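Local coordinates for protein RNA methyltransferase, TrmH family (Porphyromonas gingivalis, PDB 2I6D) that probably binds RNA and transfers a methyl group to it, as a member of the TrmH family of SAM-dependent methyltransferases, at residues A[25-30]-A[44-49]; A[140-145]-A[157-162]; A[53-58]-A[66-71]; A[115-120]-A[144-149]. All blocks are in the same frame, centred on the assembly; numbering follows the deposited sequence. Where two conformers were deposited one is given.

Interaction 1 of 4, residues A[25-30]-A[44-49]; sequences EQAFAV and RCRMLV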
loop_
_atom_site.group_PDB
_atom_site.type_symbol
_atom_site.label_atom_id
_atom_site.label_comp_id
_atom_site.label_asym_id
_atom_site.label_seq_id
_atom_site.Cartn_x
_atom_site.Cartn_y
_atom_site.Cartn_z
ATOM N N GLU A 25 16.295 -8.335 -6.992
ATOM C CA GLU A 25 15.537 -9.212 -7.879
ATOM C C GLU A 25 14.376 -8.512 -8.564
ATOM O O GLU A 25 13.751 -9.089 -9.461
ATOM C CB GLU A 25 14.990 -10.416 -7.099
ATOM C CG GLU A 25 16.064 -11.352 -6.525
ATOM C CD GLU A 25 16.999 -11.899 -7.590
ATOM O OE1 GLU A 25 16.542 -12.125 -8.736
ATOM O OE2 GLU A 25 18.196 -12.101 -7.281
ATOM N N GLN A 26 14.079 -7.285 -8.130
ATOM C CA GLN A 26 12.891 -6.557 -8.578
ATOM C C GLN A 26 11.688 -7.489 -8.515
ATOM O O GLN A 26 10.964 -7.662 -9.499
ATOM C CB GLN A 26 13.084 -5.949 -9.985
ATOM C CG GLN A 26 14.004 -4.698 -9.989
ATOM C CD GLN A 26 13.416 -3.537 -9.172
ATOM O OE1 GLN A 26 12.351 -2.997 -9.505
ATOM N NE2 GLN A 26 14.101 -3.169 -8.089
ATOM N N ALA A 27 11.502 -8.106 -7.345
ATOM C CA ALA A 27 10.454 -9.101 -7.152
ATOM C C ALA A 27 9.893 -9.074 -5.720
ATOM O O ALA A 27 10.551 -8.603 -4.788
ATOM C CB ALA A 27 10.981 -10.489 -7.474
ATOM N N PHE A 28 8.679 -9.584 -5.547
ATOM C CA PHE A 28 8.116 -9.729 -4.205
ATOM C C PHE A 28 7.165 -10.902 -4.217
ATOM O O PHE A 28 6.634 -11.276 -5.286
ATOM C CB PHE A 28 7.412 -8.433 -3.748
ATOM C CG PHE A 28 6.128 -8.131 -4.494
ATOM C CD1 PHE A 28 4.897 -8.501 -3.959
ATOM C CD2 PHE A 28 6.155 -7.521 -5.738
ATOM C CE1 PHE A 28 3.711 -8.216 -4.634
ATOM C CE2 PHE A 28 4.944 -7.230 -6.440
ATOM C CZ PHE A 28 3.736 -7.587 -5.876
ATOM N N ALA A 29 6.939 -11.498 -3.049
ATOM C CA ALA A 29 6.078 -12.656 -2.954
ATOM C C ALA A 29 4.719 -12.311 -2.328
ATOM O O ALA A 29 4.587 -11.373 -1.511
ATOM C CB ALA A 29 6.765 -13.770 -2.149
ATOM N N VAL A 30 3.741 -13.121 -2.685
ATOM C CA VAL A 30 2.365 -13.045 -2.190
ATOM C C VAL A 30 1.938 -14.468 -1.889
ATOM O O VAL A 30 2.181 -15.398 -2.704
ATOM C CB VAL A 30 1.424 -12.421 -3.257
ATOM C CG1 VAL A 30 -0.056 -12.325 -2.765
ATOM C CG2 VAL A 30 1.942 -11.017 -3.677
ATOM N N ARG A 44 3.045 -9.005 -12.883
ATOM C CA ARG A 44 3.706 -9.952 -13.754
ATOM C C ARG A 44 4.214 -11.093 -12.896
ATOM O O ARG A 44 5.133 -10.910 -12.110
ATOM C CB ARG A 44 4.882 -9.270 -14.436
ATOM C CG ARG A 44 5.160 -9.736 -15.846
ATOM C CD ARG A 44 5.648 -11.150 -15.871
ATOM N NE ARG A 44 6.085 -11.537 -17.213
ATOM C CZ ARG A 44 6.555 -12.742 -17.530
ATOM N NH1 ARG A 44 6.941 -12.996 -18.793
ATOM N NH2 ARG A 44 6.650 -13.693 -16.591
ATOM N N CYS A 45 3.636 -12.272 -13.075
ATOM C CA CYS A 45 4.036 -13.429 -12.279
ATOM C C CYS A 45 5.265 -14.148 -12.883
ATOM O O CYS A 45 5.263 -14.517 -14.058
ATOM C CB CYS A 45 2.851 -14.378 -12.100
ATOM S SG CYS A 45 3.292 -15.810 -11.084
ATOM N N ARG A 46 6.298 -14.313 -12.058
ATOM C CA ARG A 46 7.586 -14.930 -12.388
ATOM C C ARG A 46 7.586 -16.422 -12.009
ATOM O O ARG A 46 8.198 -17.264 -12.666
ATOM C CB ARG A 46 8.635 -14.182 -11.543
ATOM C CG ARG A 46 10.113 -14.441 -11.805
ATOM C CD ARG A 46 10.931 -13.345 -11.102
ATOM N NE ARG A 46 12.315 -13.722 -10.848
ATOM C CZ ARG A 46 13.264 -12.884 -10.434
ATOM N NH1 ARG A 46 14.503 -13.322 -10.239
ATOM N NH2 ARG A 46 12.984 -11.607 -10.224
HETATM N N MSE A 47 6.936 -16.713 -10.883
HETATM C CA MSE A 47 6.959 -18.041 -10.297
HETATM C C MSE A 47 5.679 -18.267 -9.494
HETATM O O MSE A 47 5.181 -17.350 -8.842
HETATM C CB MSE A 47 8.188 -18.180 -9.402
HETATM C CG MSE A 47 8.191 -19.402 -8.519
HETATM SE SE MSE A 47 9.978 -19.713 -7.716
HETATM C CE MSE A 47 10.688 -20.891 -9.087
ATOM N N LEU A 48 5.152 -19.487 -9.566
ATOM C CA LEU A 48 3.936 -19.858 -8.839
ATOM C C LEU A 48 4.142 -21.270 -8.314
ATOM O O LEU A 48 4.383 -22.195 -9.075
ATOM C CB LEU A 48 2.716 -19.775 -9.749
ATOM C CG LEU A 48 1.366 -20.009 -9.082
ATOM C CD1 LEU A 48 1.071 -18.918 -8.028
ATOM C CD2 LEU A 48 0.264 -20.048 -10.140
ATOM N N VAL A 49 4.065 -21.424 -7.001
ATOM C CA VAL A 49 4.412 -22.687 -6.338
ATOM C C VAL A 49 3.212 -23.043 -5.466
ATOM O O VAL A 49 2.735 -22.205 -4.688
ATOM C CB VAL A 49 5.647 -22.462 -5.476
ATOM C CG1 VAL A 49 5.889 -23.593 -4.547
ATOM C CG2 VAL A 49 6.872 -22.268 -6.379
HETATM O O HOH W 1 11.476 -10.018 -11.335
#

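Interaction 2 of 4, residues A[140-145]-A[157-162]; sequences DVFSPK and VQPTPL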
loop_
_atom_site.group_PDB
_atom_site.type_symbol
_atom_site.label_atom_id
_atom_site.label_comp_id
_atom_site.label_asym_id
_atom_site.label_seq_id
_atom_site.Cartn_x
_atom_site.Cartn_y
_atom_site.Cartn_z
ATOM N N ASP A 140 7.298 -0.354 3.745
ATOM C CA ASP A 140 7.409 -0.892 2.388
ATOM C C ASP A 140 6.111 -1.653 2.046
ATOM O O ASP A 140 5.845 -2.693 2.640
ATOM C CB ASP A 140 8.639 -1.833 2.306
ATOM C CG ASP A 140 8.875 -2.419 0.908
ATOM O OD1 ASP A 140 8.064 -2.226 -0.018
ATOM O OD2 ASP A 140 9.911 -3.083 0.730
ATOM N N VAL A 141 5.330 -1.163 1.086
ATOM C CA VAL A 141 4.029 -1.791 0.759
ATOM C C VAL A 141 4.165 -3.213 0.203
ATOM O O VAL A 141 3.225 -4.012 0.318
ATOM C CB VAL A 141 3.133 -0.942 -0.191
ATOM C CG1 VAL A 141 2.664 0.322 0.509
ATOM C CG2 VAL A 141 3.869 -0.625 -1.513
ATOM N N PHE A 142 5.332 -3.523 -0.358
ATOM C CA PHE A 142 5.584 -4.847 -0.936
ATOM C C PHE A 142 6.251 -5.815 0.028
ATOM O O PHE A 142 6.585 -6.951 -0.342
ATOM C CB PHE A 142 6.349 -4.722 -2.247
ATOM C CG PHE A 142 5.559 -4.003 -3.310
ATOM C CD1 PHE A 142 4.430 -4.600 -3.865
ATOM C CD2 PHE A 142 5.919 -2.725 -3.719
ATOM C CE1 PHE A 142 3.664 -3.937 -4.816
ATOM C CE2 PHE A 142 5.165 -2.055 -4.690
ATOM C CZ PHE A 142 4.039 -2.664 -5.232
ATOM N N SER A 143 6.448 -5.370 1.268
ATOM C CA SER A 143 6.966 -6.257 2.323
ATOM C C SER A 143 5.838 -7.261 2.624
ATOM O O SER A 143 4.676 -6.911 2.470
ATOM C CB SER A 143 7.341 -5.457 3.580
ATOM O OG SER A 143 6.171 -4.860 4.138
ATOM N N PRO A 144 6.180 -8.516 2.992
ATOM C CA PRO A 144 5.178 -9.522 3.361
ATOM C C PRO A 144 4.167 -9.023 4.391
ATOM O O PRO A 144 2.979 -9.350 4.313
ATOM C CB PRO A 144 6.015 -10.625 3.992
ATOM C CG PRO A 144 7.335 -10.531 3.297
ATOM C CD PRO A 144 7.550 -9.070 3.027
ATOM N N LYS A 145 4.635 -8.255 5.371
ATOM C CA LYS A 145 3.718 -7.833 6.422
ATOM C C LYS A 145 2.582 -6.969 5.840
ATOM O O LYS A 145 1.398 -7.206 6.136
ATOM C CB LYS A 145 4.453 -7.148 7.577
ATOM C CG LYS A 145 3.536 -6.881 8.774
ATOM C CD LYS A 145 4.237 -7.100 10.118
ATOM C CE LYS A 145 3.220 -7.136 11.267
ATOM N NZ LYS A 145 3.803 -7.654 12.569
ATOM N N VAL A 157 -5.200 -0.388 -6.080
ATOM C CA VAL A 157 -4.571 0.824 -5.525
ATOM C C VAL A 157 -3.094 0.770 -5.927
ATOM O O VAL A 157 -2.349 -0.156 -5.532
ATOM C CB VAL A 157 -4.738 0.930 -3.982
ATOM C CG1 VAL A 157 -4.053 2.201 -3.457
ATOM C CG2 VAL A 157 -6.232 0.890 -3.581
ATOM N N GLN A 158 -2.685 1.725 -6.763
ATOM C CA GLN A 158 -1.290 1.795 -7.194
ATOM C C GLN A 158 -0.424 2.530 -6.162
ATOM O O GLN A 158 -0.667 3.711 -5.874
ATOM C CB GLN A 158 -1.120 2.484 -8.556
ATOM C CG GLN A 158 0.381 2.500 -8.982
ATOM C CD GLN A 158 0.702 3.404 -10.172
ATOM O OE1 GLN A 158 0.604 4.641 -10.094
ATOM N NE2 GLN A 158 1.144 2.791 -11.265
ATOM N N PRO A 159 0.582 1.841 -5.596
ATOM C CA PRO A 159 1.385 2.510 -4.585
ATOM C C PRO A 159 2.682 3.071 -5.166
ATOM O O PRO A 159 3.302 2.410 -6.001
ATOM C CB PRO A 159 1.634 1.404 -3.578
ATOM C CG PRO A 159 1.740 0.122 -4.454
ATOM C CD PRO A 159 0.915 0.409 -5.735
ATOM N N THR A 160 3.099 4.259 -4.732
ATOM C CA THR A 160 4.243 4.908 -5.355
ATOM C C THR A 160 5.217 5.388 -4.301
ATOM O O THR A 160 4.971 6.382 -3.658
ATOM C CB THR A 160 3.821 6.099 -6.273
ATOM O OG1 THR A 160 2.941 5.621 -7.304
ATOM C CG2 THR A 160 5.057 6.719 -6.955
ATOM N N PRO A 161 6.331 4.660 -4.109
ATOM C CA PRO A 161 7.376 5.215 -3.233
ATOM C C PRO A 161 7.958 6.483 -3.866
ATOM O O PRO A 161 8.341 6.467 -5.045
ATOM C CB PRO A 161 8.427 4.094 -3.186
ATOM C CG PRO A 161 7.689 2.854 -3.672
ATOM C CD PRO A 161 6.675 3.322 -4.634
ATOM N N LEU A 162 8.039 7.574 -3.114
ATOM C CA LEU A 162 8.519 8.825 -3.682
ATOM C C LEU A 162 10.013 8.983 -3.493
ATOM O O LEU A 162 10.550 8.556 -2.475
ATOM C CB LEU A 162 7.806 10.036 -3.076
ATOM C CG LEU A 162 6.286 10.161 -3.200
ATOM C CD1 LEU A 162 5.826 11.471 -2.607
ATOM C CD2 LEU A 162 5.877 10.107 -4.654
#

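Interaction 3 of 4, residues A[53-58]-A[66-71]; sequences AMLRAV and VVELPE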
loop_
_atom_site.group_PDB
_atom_site.type_symbol
_atom_site.label_atom_id
_atom_site.label_comp_id
_atom_site.label_asym_id
_atom_site.label_seq_id
_atom_site.Cartn_x
_atom_site.Cartn_y
_atom_site.Cartn_z
ATOM N N ALA A 53 -4.260 -28.724 -5.856
ATOM C CA ALA A 53 -5.603 -28.180 -5.579
ATOM C C ALA A 53 -5.600 -26.648 -5.632
ATOM O O ALA A 53 -6.578 -26.032 -6.059
ATOM C CB ALA A 53 -6.137 -28.686 -4.235
HETATM N N MSE A 54 -4.490 -26.047 -5.219
HETATM C CA MSE A 54 -4.332 -24.592 -5.301
HETATM C C MSE A 54 -4.086 -24.121 -6.726
HETATM O O MSE A 54 -4.677 -23.134 -7.166
HETATM C CB MSE A 54 -3.229 -24.106 -4.361
HETATM C CG MSE A 54 -3.535 -24.358 -2.882
HETATM SE SE MSE A 54 -5.097 -23.334 -2.294
HETATM C CE MSE A 54 -6.478 -24.736 -2.423
ATOM N N LEU A 55 -3.231 -24.825 -7.460
ATOM C CA LEU A 55 -2.885 -24.390 -8.815
ATOM C C LEU A 55 -4.059 -24.502 -9.805
ATOM O O LEU A 55 -4.192 -23.693 -10.725
ATOM C CB LEU A 55 -1.675 -25.169 -9.336
ATOM C CG LEU A 55 -0.359 -24.934 -8.588
ATOM C CD1 LEU A 55 0.709 -25.879 -9.111
ATOM C CD2 LEU A 55 0.088 -23.478 -8.756
ATOM N N ARG A 56 -4.904 -25.506 -9.626
ATOM C CA ARG A 56 -6.015 -25.693 -10.547
ATOM C C ARG A 56 -7.020 -24.529 -10.481
ATOM O O ARG A 56 -7.720 -24.242 -11.464
ATOM C CB ARG A 56 -6.717 -27.022 -10.273
ATOM C CG ARG A 56 -7.626 -26.987 -9.044
ATOM C CD ARG A 56 -8.449 -28.242 -8.918
ATOM N NE ARG A 56 -9.486 -28.307 -9.943
ATOM C CZ ARG A 56 -10.473 -29.195 -9.954
ATOM N NH1 ARG A 56 -11.361 -29.171 -10.933
ATOM N NH2 ARG A 56 -10.572 -30.108 -8.989
ATOM N N ALA A 57 -7.060 -23.853 -9.327
ATOM C CA ALA A 57 -8.052 -22.809 -9.075
ATOM C C ALA A 57 -7.651 -21.455 -9.654
ATOM O O ALA A 57 -8.474 -20.552 -9.718
ATOM C CB ALA A 57 -8.341 -22.685 -7.590
ATOM N N VAL A 58 -6.400 -21.311 -10.083
ATOM C CA VAL A 58 -5.967 -20.051 -10.689
ATOM C C VAL A 58 -5.596 -20.276 -12.146
ATOM O O VAL A 58 -5.044 -21.339 -12.488
ATOM C CB VAL A 58 -4.762 -19.420 -9.934
ATOM C CG1 VAL A 58 -5.166 -19.025 -8.508
ATOM C CG2 VAL A 58 -3.603 -20.361 -9.884
ATOM N N VAL A 66 6.063 -22.616 -12.878
ATOM C CA VAL A 66 5.010 -23.164 -12.047
ATOM C C VAL A 66 5.468 -24.499 -11.482
ATOM O O VAL A 66 5.871 -25.395 -12.240
ATOM C CB VAL A 66 3.703 -23.334 -12.854
ATOM C CG1 VAL A 66 2.622 -23.971 -11.999
ATOM C CG2 VAL A 66 3.239 -21.975 -13.380
ATOM N N VAL A 67 5.454 -24.623 -10.157
ATOM C CA VAL A 67 5.941 -25.856 -9.510
ATOM C C VAL A 67 4.792 -26.420 -8.724
ATOM O O VAL A 67 4.302 -25.758 -7.822
ATOM C CB VAL A 67 7.147 -25.630 -8.550
ATOM C CG1 VAL A 67 7.657 -26.968 -8.001
ATOM C CG2 VAL A 67 8.308 -24.877 -9.244
ATOM N N GLU A 68 4.342 -27.620 -9.073
ATOM C CA GLU A 68 3.305 -28.271 -8.288
ATOM C C GLU A 68 3.991 -29.076 -7.198
ATOM O O GLU A 68 4.832 -29.922 -7.496
ATOM C CB GLU A 68 2.422 -29.185 -9.155
ATOM C CG GLU A 68 1.356 -29.973 -8.372
ATOM C CD GLU A 68 0.806 -31.179 -9.149
ATOM O OE1 GLU A 68 0.145 -30.959 -10.184
ATOM O OE2 GLU A 68 1.019 -32.343 -8.717
ATOM N N LEU A 69 3.610 -28.819 -5.949
ATOM C CA LEU A 69 4.215 -29.476 -4.797
ATOM C C LEU A 69 3.275 -30.498 -4.160
ATOM O O LEU A 69 2.053 -30.313 -4.183
ATOM C CB LEU A 69 4.626 -28.426 -3.770
ATOM C CG LEU A 69 5.758 -27.478 -4.189
ATOM C CD1 LEU A 69 5.952 -26.452 -3.116
ATOM C CD2 LEU A 69 7.050 -28.214 -4.435
ATOM N N PRO A 70 3.830 -31.564 -3.561
ATOM C CA PRO A 70 2.934 -32.548 -2.963
ATOM C C PRO A 70 2.285 -31.974 -1.718
ATOM O O PRO A 70 2.807 -31.023 -1.125
ATOM C CB PRO A 70 3.877 -33.699 -2.582
ATOM C CG PRO A 70 5.193 -33.029 -2.354
ATOM C CD PRO A 70 5.251 -31.918 -3.369
ATOM N N GLU A 71 1.161 -32.564 -1.337
ATOM C CA GLU A 71 0.461 -32.271 -0.086
ATOM C C GLU A 71 1.415 -32.313 1.121
ATOM O O GLU A 71 1.288 -31.508 2.049
ATOM C CB GLU A 71 -0.649 -33.313 0.105
ATOM C CG GLU A 71 -1.951 -32.777 0.697
ATOM C CD GLU A 71 -2.479 -31.558 -0.042
ATOM O OE1 GLU A 71 -2.443 -30.458 0.553
ATOM O OE2 GLU A 71 -2.912 -31.681 -1.216
HETATM O O HOH W 2 -3.208 -30.817 -3.826
#

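Interaction 4 of 4, residues A[115-120]-A[144-149]; sequences GNVGTI and PKVVQA. With ACY (acetic acid), chain B.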
loop_
_atom_site.group_PDB
_atom_site.type_symbol
_atom_site.label_atom_id
_atom_site.label_comp_id
_atom_site.label_asym_id
_atom_site.label_seq_id
_atom_site.Cartn_x
_atom_site.Cartn_y
_atom_site.Cartn_z
ATOM N N GLY A 115 1.221 -2.206 10.026
ATOM C CA GLY A 115 -0.210 -2.344 10.318
ATOM C C GLY A 115 -1.015 -1.164 9.818
ATOM O O GLY A 115 -2.030 -1.350 9.128
ATOM N N ASN A 116 -0.578 0.049 10.173
ATOM C CA ASN A 116 -1.245 1.272 9.747
ATOM C C ASN A 116 -1.277 1.385 8.220
ATOM O O ASN A 116 -2.318 1.745 7.652
ATOM C CB ASN A 116 -0.586 2.521 10.363
ATOM C CG ASN A 116 -0.856 2.643 11.857
ATOM O OD1 ASN A 116 -1.825 2.085 12.366
ATOM N ND2 ASN A 116 0.021 3.347 12.575
ATOM N N VAL A 117 -0.162 1.048 7.555
ATOM C CA VAL A 117 -0.109 1.204 6.099
ATOM C C VAL A 117 -1.090 0.241 5.430
ATOM O O VAL A 117 -1.832 0.638 4.527
ATOM C CB VAL A 117 1.334 1.072 5.515
ATOM C CG1 VAL A 117 1.302 1.004 3.976
ATOM C CG2 VAL A 117 2.231 2.261 5.974
ATOM N N GLY A 118 -1.122 -1.007 5.901
ATOM C CA GLY A 118 -2.079 -1.997 5.404
ATOM C C GLY A 118 -3.516 -1.545 5.576
ATOM O O GLY A 118 -4.347 -1.711 4.671
ATOM N N THR A 119 -3.831 -1.049 6.767
ATOM C CA THR A 119 -5.179 -0.558 7.031
ATOM C C THR A 119 -5.530 0.583 6.073
ATOM O O THR A 119 -6.660 0.650 5.572
ATOM C CB THR A 119 -5.339 -0.133 8.496
ATOM O OG1 THR A 119 -5.057 -1.268 9.332
ATOM C CG2 THR A 119 -6.762 0.360 8.776
ATOM N N ILE A 120 -4.589 1.498 5.875
ATOM C CA ILE A 120 -4.782 2.634 4.963
ATOM C C ILE A 120 -5.017 2.145 3.540
ATOM O O ILE A 120 -5.914 2.656 2.864
ATOM C CB ILE A 120 -3.629 3.662 5.046
ATOM C CG1 ILE A 120 -3.793 4.454 6.341
ATOM C CG2 ILE A 120 -3.651 4.630 3.831
ATOM C CD1 ILE A 120 -2.462 5.116 6.826
ATOM N N PRO A 144 6.180 -8.516 2.992
ATOM C CA PRO A 144 5.178 -9.522 3.361
ATOM C C PRO A 144 4.167 -9.023 4.391
ATOM O O PRO A 144 2.979 -9.350 4.313
ATOM C CB PRO A 144 6.015 -10.625 3.992
ATOM C CG PRO A 144 7.335 -10.531 3.297
ATOM C CD PRO A 144 7.550 -9.070 3.027
ATOM N N LYS A 145 4.635 -8.255 5.371
ATOM C CA LYS A 145 3.718 -7.833 6.422
ATOM C C LYS A 145 2.582 -6.969 5.840
ATOM O O LYS A 145 1.398 -7.206 6.136
ATOM C CB LYS A 145 4.453 -7.148 7.577
ATOM C CG LYS A 145 3.536 -6.881 8.774
ATOM C CD LYS A 145 4.237 -7.100 10.118
ATOM C CE LYS A 145 3.220 -7.136 11.267
ATOM N NZ LYS A 145 3.803 -7.654 12.569
ATOM N N VAL A 146 2.922 -6.008 4.988
ATOM C CA VAL A 146 1.887 -5.199 4.349
ATOM C C VAL A 146 1.058 -5.984 3.343
ATOM O O VAL A 146 -0.167 -5.958 3.411
ATOM C CB VAL A 146 2.445 -3.929 3.693
ATOM C CG1 VAL A 146 1.302 -3.152 2.948
ATOM C CG2 VAL A 146 3.136 -3.061 4.774
ATOM N N VAL A 147 1.728 -6.706 2.441
ATOM C CA VAL A 147 1.042 -7.474 1.392
ATOM C C VAL A 147 -0.011 -8.404 1.975
ATOM O O VAL A 147 -1.183 -8.373 1.566
ATOM C CB VAL A 147 2.042 -8.314 0.541
ATOM C CG1 VAL A 147 1.322 -9.416 -0.246
ATOM C CG2 VAL A 147 2.829 -7.385 -0.393
ATOM N N GLN A 148 0.405 -9.234 2.929
ATOM C CA GLN A 148 -0.487 -10.226 3.496
ATOM C C GLN A 148 -1.685 -9.613 4.239
ATOM O O GLN A 148 -2.700 -10.285 4.407
ATOM C CB GLN A 148 0.273 -11.195 4.401
ATOM C CG GLN A 148 1.304 -12.021 3.613
ATOM C CD GLN A 148 0.701 -12.812 2.448
ATOM O OE1 GLN A 148 1.199 -12.735 1.339
ATOM N NE2 GLN A 148 -0.356 -13.589 2.711
ATOM N N ALA A 149 -1.556 -8.358 4.664
ATOM C CA ALA A 149 -2.639 -7.659 5.365
ATOM C C ALA A 149 -3.419 -6.722 4.433
ATOM O O ALA A 149 -4.270 -5.947 4.905
ATOM C CB ALA A 149 -2.074 -6.878 6.538
HETATM C C ACY B . 2.764 5.514 12.197
HETATM O O ACY B . 2.572 4.578 11.450
HETATM O OXT ACY B . 1.890 6.050 12.974
HETATM C CH3 ACY B . 4.164 6.021 12.114
#

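Interaction 1 of 4, residues A[25-30]-A[44-49]
Glu25 and Arg46 meet through a two-point polar grip, and the tight part of the contact lies entirely at the end of the arginine. Arg46 was modelled in two conformers, and the grip described belongs to one of them, so it may not be permanent. The guanidinium approaches end-on and uses one nitrogen for each of two oxygens. NH1 donates to Glu25 OE1 at 2.8 Å (N-H...O 153°), a salt bridge that reaches the anti side of the carboxylate somewhat out of its plane. NH2 donates to the main-chain Glu25 O at 2.7 Å, a more bent bond whose acceptor lies almost exactly in the guanidinium plane. The carboxylate and guanidinium planes stand 59° apart, so the pair is not a flat two-oxygen bidentate bridge. Ala27 CB lies obliquely against the guanidinium, 3.6 Å from Arg46 NH2.

Strands 27-31 and 45-51 are not neighbours in their mixed four-stranded sheet: strand 87-92 runs antiparallel between them. Arg46 reaches across to Glu25 with a chain extended from CG to NE, CG being anti to the backbone N (chi1 -171°). Arg46 and Met47 together face Val90, a classic beta bulge, in the MRM3-like putative substrate-binding region. Glu25 comes from the end of helix 19-25, which a Schellman motif at Gln26 terminates. Phe12 of helix 7-15 touches both charged side chains.

The other side is loose. Even the nearest CA atoms, those of Ala27 and Arg46, are 8.3 Å apart, and a water stands 3.0 Å from Gln26 O. Its 2.5 Å approach to Arg46 NH2 is implausibly short and remains doubtful.

Interaction 2 of 4, residues A[140-145]-A[157-162]
Val141 presses its CG2 methyl against the CB-CG edge of the Pro159 ring, 3.7 Å from Pro159 CB and equally close to CG. With CG1 placed anti to the carbonyl carbon (chi1 -68°), CG2 is left between the backbone N and the carbonyl carbon, on the side that meets the proline. The same methyl lies above one face of the Phe142 ring, displaced toward its rim. Phe142 reaches Pro159 with its far end, CZ standing 3.7 Å from Pro159 CG in an oblique approach. Valine, phenylalanine and proline thus form a three-way cluster in which each touches the other two.

Two polar devices hold the turn that presents this pair. Asp140 OD1 accepts from Phe142 N at 3.0 Å (151°), an Asx turn whose donor comes from above the carboxylate plane. Asp140 O takes two donors from Ser143, N at 3.1 Å and OG at 2.7 Å, closing a type I turn that leads through the N-cap serine into helix 144-148. Asp140 OD2 makes salt bridges with Arg19 and Arg22.

Pro159 belongs to strand 158-161, outermost in this chain's parallel sheet and partner of strand 131-134, so the contact ties the crossover of a beta-alpha-beta unit to its second strand. Phe142 also meets Phe28 of the N-terminal region.

No hydrogen bond crosses between the segments, and Pro159 N carries no hydrogen to give. All three touching residues are buried and apolar, which implies an interface set by shape and exclusion of water, while the directional bonds lie within the turn, to Arg19 and Arg22, and between strand 158-161 and its neighbour, none of them across the contact.

Interaction 3 of 4, residues A[53-58]-A[66-71]
Ala53 meets segment 66-71 through a water: its backbone N donates to a molecule 3.1 Å away, and that water gives a proton to Glu71 OE2 at 2.8 Å. A bridge of this kind links Ala53 to Glu71, which do not touch directly.

Met54, a selenomethionine, turns instead to Pro86 and Leu87, and the direct packing begins at Leu55. Its CD1 methyl does most of the touching. It rests on the main chain of strand 65-69, 3.6 Å from Glu68 CA and 3.7 Å from Glu68 CB, with the carbonyl oxygen Val67 O at 3.8 Å. With chi2 at 174°, CD1 points on from CA and so is carried out to the strand. Val66 CG1 comes alongside from the other direction, 4.0 Å from Leu55 CD1 and nearly as close to CD2, so both branches of the leucine are used. Strand 45-51, helix 52-56 and strand 65-69 form a beta-alpha-beta unit whose two strands are parallel neighbours, and Leu55 is the side chain by which the short helix sits on its second strand. It also touches Leu48 on the neighbouring strand 45-51 and Leu87 on strand 87-92, one further across the sheet, spreading that contact.

Further on, Ala57 N donates to Met54 O at 3.3 Å, and Val58 N makes a weak bond to Leu55 O. Val58 then packs against Leu48 and Leu40, on strand 45-51 and a loop.

Interaction 4 of 4, residues A[115-120]-A[144-149]
No flat side chain lies between Val117, Gly118 and Val146, where the two helices touch. The notable flat group, the Asn116 amide, serves a different side. Its ND2 donates to an acetic acid O at 3.0 Å along a nearly straight bond (171°), with the second oxygen of the acetic acid, OXT, 3.3 Å from ND2. Asn241 donates to Asn116 OD1, which fixes how the amide is turned, and Asp113 N is also hydrogen-bonded to the acetic acid, a probable leftover of crystallisation.

Across the contact proper, Val146 CG1 approaches Val117 CG1 and Gly118 CA, each at 4.3 Å. The backbones run close here: the CA atoms of Gly118 and Val146 are only 5.2 Å apart. Nearby, Gly118 O and Ala149 O stand 4.2 Å from each other. No hydrogen bond joins the segments, so the evidence is for backbone and methyl packing.

Helix 114-127 follows strand 104-109, whose Leu108 touches Val117, and helix 144-148 follows strand 131-134. Such packing of successive crossover helices is consistent with the Rossmann-like half of a SPOUT methyltransferase, and the Gly-Asn-Val-Gly sequence resembles the first conserved SpoU motif.

Along the chain the order is interaction 1, interaction 3, then interactions 4 and 2, which share Pro144 and Lys145 of helix 144-148. Interactions 1 and 3, centres about 15 Å apart, belong to the N-terminal mixed sheet, where strands 45-51 and 65-69 are neighbours and Leu48 O is 2.9 Å from Val67 N. Interactions 2 and 4, about 9 Å between centres, lie in the SpoU methylase region with its parallel sheet. The two regions meet where Phe28 CZ packs 3.7 Å from Phe142 CD1 and Val30 CG2 lies 3.8 Å from Val147 CG1. Interaction 3 remains remote, its nearest atoms about 12 Å from interaction 4. The likely substrate-binding and methyltransferase parts thus meet in part through strand 27-31.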